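Long-range contacts in mosquitocidal toxin (Lysinibacillus sphaericus, PDB 2VSE), which kills mosquitoes, probably by ADP-ribosylating target proteins, and joins an ADP-ribosyltransferase part to ricin-B-type lectin domains in one chain: residues A[189-194]-A[213-218]; A[197-202]-A[410-415]. One frame throughout, in Å; residues are numbered along the deposited sequence.

Two successive pieces of one chain make these contacts: strand 190-196 carries interaction 1 and the loop just after it interaction 2, with centres about 21 Å apart. Interaction 1 (189-194 with 213-218) is a surface contact about 30 Å from the chain's centre, where a short parallel strand pair joins through main-chain bonds and aliphatic side chains. Interaction 2 (197-202 with 410-415) lies nearer that centre, at about 18 Å, and is partly buried. It spans 207 intervening residues and joins two loops without strand pairing, through one hydrogen bond between asparagine amides and the packing of a proline. The first closes the edge of one sheet; the second ties the transferase-like part to the lectin domains.

Interaction 1 (A[189-194]-A[213-218]); sequences GEIVRI and SNISKV
Ile194 and Lys217 form a parallel beta bridge with their CA atoms 4.6 Å apart, although the end-to-end directions of 191-194 and 215-218 diverge by 33°. Both main-chain polar atoms of Ile194 are used: its N donates to Ser216 O over 3.1 Å, and its O accepts from Val218 N at 2.9 Å. The same carbonyl receives a CA-H...O contact from Lys217, so the Val218 hydrogen bond to this oxygen is joined by a weaker interaction. Before the bridge, Ile215 packs across with both branches. Its CD1 comes within 3.4 Å of Ile191 O and 3.9 Å of Ile191 CB. CG2, which lies anti to the backbone N when chi1 is -65°, sits over the Val192-Arg193 peptide and brushes Ile194 CG1 at 4.3 Å. Beside the bridge, the methylenes of Arg193 slant across Val218, CD meeting CG1 at 3.5 Å; the chain then bends at chi3 (-74°), and NH1 makes a long, weak ion pair with Glu185. Strand 190-196 thus lies between two neighbours in the mixed sheet of the ADP-ribosyltransferase-like part: antiparallel strand 180-187, whose Tyr184 and Tyr186 touch Ile194 and Ile191, and parallel strand 217-219, where Val218 also bonds to Ile196 through the backbone.

Interaction 2 (A[197-202]-A[410-415]); sequences NPNFIN and KTNYQT
Asn199 and Asn412 meet at an angle, their amide planes turned 41° from each other. Asn412 ND2 donates to Asn199 OD1 across 3.3 Å, approaching in the carbonyl plane on a lone pair, while the acceptor lies only 15° out of the donor's amide plane. In both residues CG lies anti to the backbone N (chi1 163° for Asn412), which brings the two amides together between the loops. The other arm of the Asn412 amide, OD1, rests against Asn199 CB at 3.4 Å, and Asn412 CB packs on Pro198 O at 3.3 Å. Beside this pair, Pro198 meets 410-415 through its CB, 4.3 Å from Lys410 CG. Asn199 OD1 also accepts from Arg503 NH1, so two donors hold this oxygen, the second coming from strand 498-503. Pro198 and Asn199 occupy the corner positions of a type I beta turn, and Asn197 OD1 accepts from Asn199 N at 3.1 Å to close an Asx turn. This asparagine-rich turn of the transferase-like part meets the loop between strand 406-410, which pairs with 271-277 in one lectin domain's sheet, and strand 419-425 of the next sheet, consistent with a joint between two ricin-B-type beta-trefoil domains.

Interaction 1 (A[189-194]-A[213-218])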
ATOM      1  N   GLY A 189      -8.436 -30.398   1.054  1.00 49.32           N
ATOM      2  CA  GLY A 189      -7.956 -30.647   2.415  1.00 49.48           C
ATOM      3  C   GLY A 189      -6.481 -30.991   2.561  1.00 49.71           C
ATOM      4  O   GLY A 189      -5.859 -30.641   3.569  1.00 49.70           O
ATOM      5  N   GLU A 190      -5.927 -31.678   1.560  1.00 49.89           N
ATOM      6  CA  GLU A 190      -4.526 -32.130   1.568  1.00 50.06           C
ATOM      7  C   GLU A 190      -3.621 -31.062   0.985  1.00 49.97           C
ATOM      8  O   GLU A 190      -4.012 -30.372   0.045  1.00 50.17           O
ATOM      9  CB  GLU A 190      -4.362 -33.400   0.724  1.00 50.21           C
ATOM     10  CG  GLU A 190      -5.554 -34.332   0.732  1.00 50.99           C
ATOM     11  CD  GLU A 190      -5.569 -35.243   1.936  1.00 52.32           C
ATOM     12  OE1 GLU A 190      -6.528 -35.157   2.740  1.00 53.15           O
ATOM     13  OE2 GLU A 190      -4.620 -36.043   2.077  1.00 52.65           O
ATOM     14  N   ILE A 191      -2.404 -30.940   1.512  1.00 49.95           N
ATOM     15  CA  ILE A 191      -1.433 -29.985   0.972  1.00 49.81           C
ATOM     16  C   ILE A 191      -0.700 -30.612  -0.202  1.00 49.54           C
ATOM     17  O   ILE A 191      -0.129 -31.684  -0.065  1.00 49.81           O
ATOM     18  CB  ILE A 191      -0.399 -29.535   2.034  1.00 50.05           C
ATOM     19  CG1 ILE A 191      -1.096 -29.136   3.340  1.00 50.64           C
ATOM     20  CG2 ILE A 191       0.441 -28.358   1.508  1.00 49.78           C
ATOM     21  CD1 ILE A 191      -0.281 -29.396   4.603  1.00 51.58           C
ATOM     22  N   VAL A 192      -0.705 -29.939  -1.348  1.00 49.53           N
ATOM     23  CA  VAL A 192      -0.044 -30.460  -2.553  1.00 49.26           C
ATOM     24  C   VAL A 192       1.289 -29.779  -2.902  1.00 49.24           C
ATOM     25  O   VAL A 192       2.121 -30.363  -3.589  1.00 49.48           O
ATOM     26  CB  VAL A 192      -0.987 -30.436  -3.792  1.00 49.28           C
ATOM     27  CG1 VAL A 192      -2.157 -31.380  -3.589  1.00 48.67           C
ATOM     28  CG2 VAL A 192      -1.472 -29.015  -4.096  1.00 48.49           C
ATOM     29  N   ARG A 193       1.483 -28.555  -2.419  1.00 49.12           N
ATOM     30  CA  ARG A 193       2.625 -27.723  -2.797  1.00 49.03           C
ATOM     31  C   ARG A 193       2.893 -26.631  -1.759  1.00 48.80           C
ATOM     32  O   ARG A 193       1.964 -26.121  -1.125  1.00 48.47           O
ATOM     33  CB  ARG A 193       2.362 -27.062  -4.158  1.00 49.17           C
ATOM     34  CG  ARG A 193       3.605 -26.524  -4.845  1.00 49.52           C
ATOM     35  CD  ARG A 193       3.371 -26.212  -6.313  1.00 50.61           C
ATOM     36  NE  ARG A 193       3.275 -27.408  -7.147  1.00 52.99           N
ATOM     37  CZ  ARG A 193       2.212 -27.722  -7.887  1.00 54.19           C
ATOM     38  NH1 ARG A 193       1.146 -26.915  -7.917  1.00 54.58           N
ATOM     39  NH2 ARG A 193       2.215 -28.839  -8.607  1.00 53.70           N
ATOM     40  N   ILE A 194       4.164 -26.286  -1.585  1.00 48.47           N
ATOM     41  CA  ILE A 194       4.545 -25.133  -0.787  1.00 48.24           C
ATOM     42  C   ILE A 194       5.253 -24.148  -1.709  1.00 48.53           C
ATOM     43  O   ILE A 194       6.329 -24.438  -2.242  1.00 48.85           O
ATOM     44  CB  ILE A 194       5.444 -25.504   0.407  1.00 48.08           C
ATOM     45  CG1 ILE A 194       4.729 -26.494   1.333  1.00 47.88           C
ATOM     46  CG2 ILE A 194       5.848 -24.249   1.179  1.00 47.70           C
ATOM     47  CD1 ILE A 194       5.626 -27.134   2.370  1.00 47.26           C
ATOM     48  N   SER A 213       6.851 -33.105   5.303  1.00 49.99           N
ATOM     49  CA  SER A 213       7.777 -33.899   4.508  1.00 50.11           C
ATOM     50  C   SER A 213       7.134 -34.384   3.217  1.00 50.19           C
ATOM     51  O   SER A 213       5.901 -34.503   3.136  1.00 50.26           O
ATOM     52  CB  SER A 213       8.194 -35.119   5.333  1.00 50.32           C
ATOM     53  OG  SER A 213       7.082 -35.600   6.084  1.00 50.22           O
ATOM     54  N   ASN A 214       7.973 -34.672   2.221  1.00 50.15           N
ATOM     55  CA  ASN A 214       7.526 -35.305   0.972  1.00 50.14           C
ATOM     56  C   ASN A 214       6.447 -34.474   0.256  1.00 49.87           C
ATOM     57  O   ASN A 214       5.590 -35.008  -0.457  1.00 49.90           O
ATOM     58  CB  ASN A 214       7.052 -36.750   1.246  1.00 50.23           C
ATOM     59  CG  ASN A 214       7.272 -37.686   0.060  1.00 50.92           C
ATOM     60  OD1 ASN A 214       8.011 -38.678   0.157  1.00 50.47           O
ATOM     61  ND2 ASN A 214       6.623 -37.381  -1.064  1.00 51.69           N
ATOM     62  N   ILE A 215       6.487 -33.165   0.493  1.00 49.45           N
ATOM     63  CA  ILE A 215       5.718 -32.202  -0.281  1.00 49.33           C
ATOM     64  C   ILE A 215       6.696 -31.181  -0.848  1.00 49.19           C
ATOM     65  O   ILE A 215       7.464 -30.559  -0.115  1.00 48.73           O
ATOM     66  CB  ILE A 215       4.631 -31.510   0.549  1.00 49.18           C
ATOM     67  CG1 ILE A 215       3.592 -32.539   1.001  1.00 49.30           C
ATOM     68  CG2 ILE A 215       3.972 -30.408  -0.265  1.00 49.18           C
ATOM     69  CD1 ILE A 215       2.591 -32.006   1.985  1.00 49.64           C
ATOM     70  N   SER A 216       6.663 -31.036  -2.165  1.00 49.29           N
ATOM     71  CA  SER A 216       7.639 -30.243  -2.876  1.00 49.66           C
ATOM     72  C   SER A 216       7.462 -28.734  -2.631  1.00 49.55           C
ATOM     73  O   SER A 216       6.342 -28.230  -2.532  1.00 49.39           O
ATOM     74  CB  SER A 216       7.580 -30.570  -4.371  1.00 49.81           C
ATOM     75  OG  SER A 216       6.432 -29.987  -4.970  1.00 51.05           O
ATOM     76  N   LYS A 217       8.593 -28.042  -2.513  1.00 49.40           N
ATOM     77  CA  LYS A 217       8.647 -26.601  -2.373  1.00 49.40           C
ATOM     78  C   LYS A 217       9.042 -26.038  -3.723  1.00 49.12           C
ATOM     79  O   LYS A 217       9.958 -26.547  -4.352  1.00 49.45           O
ATOM     80  CB  LYS A 217       9.697 -26.195  -1.334  1.00 49.51           C
ATOM     81  CG  LYS A 217       9.580 -26.888   0.019  1.00 50.41           C
ATOM     82  CD  LYS A 217      10.078 -25.973   1.131  1.00 51.86           C
ATOM     83  CE  LYS A 217       9.790 -26.551   2.511  1.00 51.27           C
ATOM     84  NZ  LYS A 217      11.014 -27.063   3.158  1.00 51.59           N
ATOM     85  N   VAL A 218       8.352 -25.001  -4.181  1.00 48.97           N
ATOM     86  CA  VAL A 218       8.750 -24.357  -5.434  1.00 48.74           C
ATOM     87  C   VAL A 218       8.831 -22.842  -5.364  1.00 48.44           C
ATOM     88  O   VAL A 218       7.976 -22.186  -4.779  1.00 48.73           O
ATOM     89  CB  VAL A 218       7.970 -24.874  -6.714  1.00 48.83           C
ATOM     90  CG1 VAL A 218       6.827 -25.821  -6.370  1.00 48.64           C
ATOM     91  CG2 VAL A 218       7.521 -23.726  -7.620  1.00 48.13           C
TER

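Interaction 2 (A[197-202]-A[410-415])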
ATOM      1  N   ASN A 197       8.148 -17.301  -2.280  1.00 48.77           N
ATOM      2  CA  ASN A 197       8.186 -16.032  -3.000  1.00 48.71           C
ATOM      3  C   ASN A 197       9.577 -15.395  -2.954  1.00 48.71           C
ATOM      4  O   ASN A 197       9.964 -14.837  -1.929  1.00 49.18           O
ATOM      5  CB  ASN A 197       7.175 -15.070  -2.370  1.00 48.67           C
ATOM      6  CG  ASN A 197       7.144 -13.714  -3.054  1.00 49.28           C
ATOM      7  OD1 ASN A 197       7.655 -13.548  -4.161  1.00 49.44           O
ATOM      8  ND2 ASN A 197       6.528 -12.740  -2.402  1.00 50.01           N
ATOM      9  N   PRO A 198      10.332 -15.466  -4.064  1.00 48.34           N
ATOM     10  CA  PRO A 198      11.668 -14.873  -4.130  1.00 47.98           C
ATOM     11  C   PRO A 198      11.715 -13.408  -3.706  1.00 47.97           C
ATOM     12  O   PRO A 198      12.728 -12.953  -3.174  1.00 48.24           O
ATOM     13  CB  PRO A 198      12.025 -15.009  -5.611  1.00 47.61           C
ATOM     14  CG  PRO A 198      11.318 -16.236  -6.023  1.00 47.71           C
ATOM     15  CD  PRO A 198       9.989 -16.145  -5.326  1.00 48.39           C
ATOM     16  N   ASN A 199      10.618 -12.690  -3.924  1.00 47.61           N
ATOM     17  CA  ASN A 199      10.555 -11.252  -3.701  1.00 47.35           C
ATOM     18  C   ASN A 199      10.228 -10.881  -2.243  1.00 47.31           C
ATOM     19  O   ASN A 199      10.064  -9.705  -1.925  1.00 47.36           O
ATOM     20  CB  ASN A 199       9.549 -10.624  -4.694  1.00 47.17           C
ATOM     21  CG  ASN A 199       9.452  -9.091  -4.591  1.00 46.90           C
ATOM     22  OD1 ASN A 199      10.454  -8.365  -4.612  1.00 46.31           O
ATOM     23  ND2 ASN A 199       8.227  -8.600  -4.505  1.00 47.45           N
ATOM     24  N   PHE A 200      10.149 -11.877  -1.365  1.00 46.81           N
ATOM     25  CA  PHE A 200       9.946 -11.628   0.055  1.00 46.65           C
ATOM     26  C   PHE A 200      11.024 -10.693   0.585  1.00 46.81           C
ATOM     27  O   PHE A 200      12.172 -10.784   0.176  1.00 46.67           O
ATOM     28  CB  PHE A 200       9.936 -12.939   0.857  1.00 46.06           C
ATOM     29  CG  PHE A 200       9.764 -12.743   2.341  1.00 44.82           C
ATOM     30  CD1 PHE A 200       8.586 -12.191   2.857  1.00 44.34           C
ATOM     31  CD2 PHE A 200      10.776 -13.099   3.221  1.00 42.19           C
ATOM     32  CE1 PHE A 200       8.415 -12.016   4.238  1.00 42.73           C
ATOM     33  CE2 PHE A 200      10.616 -12.916   4.600  1.00 42.89           C
ATOM     34  CZ  PHE A 200       9.429 -12.374   5.108  1.00 42.76           C
ATOM     35  N   ILE A 201      10.640  -9.815   1.506  1.00 46.94           N
ATOM     36  CA  ILE A 201      11.500  -8.737   1.974  1.00 47.20           C
ATOM     37  C   ILE A 201      12.876  -9.166   2.503  1.00 47.49           C
ATOM     38  O   ILE A 201      13.834  -8.387   2.431  1.00 47.70           O
ATOM     39  CB  ILE A 201      10.768  -7.855   3.018  1.00 47.27           C
ATOM     40  CG1 ILE A 201      11.381  -6.457   3.062  1.00 47.23           C
ATOM     41  CG2 ILE A 201      10.758  -8.516   4.403  1.00 46.50           C
ATOM     42  CD1 ILE A 201      11.039  -5.600   1.895  1.00 46.56           C
ATOM     43  N   ASN A 202      12.970 -10.376   3.054  1.00 47.51           N
ATOM     44  CA  ASN A 202      14.258 -10.947   3.482  1.00 47.46           C
ATOM     45  C   ASN A 202      14.557 -12.233   2.705  1.00 47.57           C
ATOM     46  O   ASN A 202      14.218 -13.324   3.152  1.00 47.48           O
ATOM     47  CB  ASN A 202      14.302 -11.192   4.999  1.00 46.96           C
ATOM     48  CG  ASN A 202      15.717 -11.472   5.524  1.00 47.03           C
ATOM     49  OD1 ASN A 202      16.584 -11.995   4.817  1.00 47.15           O
ATOM     50  ND2 ASN A 202      15.944 -11.137   6.784  1.00 46.92           N
ATOM     51  N   LYS A 410      18.653 -15.866  -1.810  1.00 48.04           N
ATOM     52  CA  LYS A 410      17.897 -16.177  -3.020  1.00 47.73           C
ATOM     53  C   LYS A 410      17.933 -14.996  -3.986  1.00 47.62           C
ATOM     54  O   LYS A 410      17.658 -13.870  -3.594  1.00 47.54           O
ATOM     55  CB  LYS A 410      16.443 -16.530  -2.673  1.00 47.28           C
ATOM     56  CG  LYS A 410      15.538 -16.753  -3.891  1.00 47.09           C
ATOM     57  CD  LYS A 410      15.918 -18.027  -4.659  1.00 46.58           C
ATOM     58  CE  LYS A 410      15.307 -18.068  -6.056  1.00 46.56           C
ATOM     59  NZ  LYS A 410      16.236 -17.537  -7.117  1.00 46.96           N
ATOM     60  N   THR A 411      18.275 -15.249  -5.247  1.00 47.31           N
ATOM     61  CA  THR A 411      18.273 -14.176  -6.224  1.00 47.00           C
ATOM     62  C   THR A 411      16.837 -13.864  -6.556  1.00 46.64           C
ATOM     63  O   THR A 411      15.994 -14.764  -6.589  1.00 46.35           O
ATOM     64  CB  THR A 411      19.049 -14.516  -7.510  1.00 47.03           C
ATOM     65  OG1 THR A 411      18.560 -15.751  -8.059  1.00 48.51           O
ATOM     66  CG2 THR A 411      20.543 -14.623  -7.229  1.00 46.07           C
ATOM     67  N   ASN A 412      16.572 -12.580  -6.791  1.00 46.63           N
ATOM     68  CA  ASN A 412      15.227 -12.081  -7.001  1.00 46.58           C
ATOM     69  C   ASN A 412      15.264 -10.850  -7.900  1.00 46.77           C
ATOM     70  O   ASN A 412      15.987  -9.900  -7.619  1.00 47.21           O
ATOM     71  CB  ASN A 412      14.577 -11.778  -5.647  1.00 45.97           C
ATOM     72  CG  ASN A 412      13.366 -10.899  -5.764  1.00 46.50           C
ATOM     73  OD1 ASN A 412      12.428 -11.205  -6.500  1.00 47.03           O
ATOM     74  ND2 ASN A 412      13.362  -9.802  -5.018  1.00 45.27           N
ATOM     75  N   TYR A 413      14.467 -10.863  -8.966  1.00 46.50           N
ATOM     76  CA  TYR A 413      14.569  -9.847 -10.007  1.00 46.32           C
ATOM     77  C   TYR A 413      13.305  -9.014 -10.182  1.00 46.55           C
ATOM     78  O   TYR A 413      13.387  -7.809 -10.445  1.00 46.10           O
ATOM     79  CB  TYR A 413      14.970 -10.489 -11.340  1.00 45.29           C
ATOM     80  CG  TYR A 413      16.235 -11.297 -11.218  1.00 45.22           C
ATOM     81  CD1 TYR A 413      17.484 -10.663 -11.179  1.00 44.28           C
ATOM     82  CD2 TYR A 413      16.189 -12.685 -11.096  1.00 42.90           C
ATOM     83  CE1 TYR A 413      18.638 -11.387 -11.043  1.00 43.84           C
ATOM     84  CE2 TYR A 413      17.344 -13.417 -10.953  1.00 43.25           C
ATOM     85  CZ  TYR A 413      18.565 -12.765 -10.935  1.00 44.12           C
ATOM     86  OH  TYR A 413      19.722 -13.489 -10.806  1.00 44.77           O
ATOM     87  N   GLN A 414      12.149  -9.653 -10.060  1.00 46.69           N
ATOM     88  CA  GLN A 414      10.900  -8.949 -10.265  1.00 47.13           C
ATOM     89  C   GLN A 414      10.499  -8.254  -8.980  1.00 47.63           C
ATOM     90  O   GLN A 414       9.642  -8.699  -8.211  1.00 48.39           O
ATOM     91  CB  GLN A 414       9.805  -9.854 -10.799  1.00 46.64           C
ATOM     92  CG  GLN A 414       8.722  -9.045 -11.420  1.00 45.92           C
ATOM     93  CD  GLN A 414       7.607  -9.878 -11.954  1.00 46.30           C
ATOM     94  OE1 GLN A 414       7.433 -11.045 -11.573  1.00 47.46           O
ATOM     95  NE2 GLN A 414       6.825  -9.291 -12.844  1.00 44.90           N
ATOM     96  N   THR A 415      11.129  -7.118  -8.796  1.00 47.90           N
ATOM     97  CA  THR A 415      11.193  -6.426  -7.545  1.00 48.35           C
ATOM     98  C   THR A 415      10.050  -5.388  -7.427  1.00 48.57           C
ATOM     99  O   THR A 415       9.550  -5.102  -6.329  1.00 48.24           O
ATOM    100  CB  THR A 415      12.596  -5.801  -7.477  1.00 48.38           C
ATOM    101  OG1 THR A 415      13.146  -5.925  -6.158  1.00 50.10           O
ATOM    102  CG2 THR A 415      12.591  -4.398  -7.951  1.00 47.09           C
TER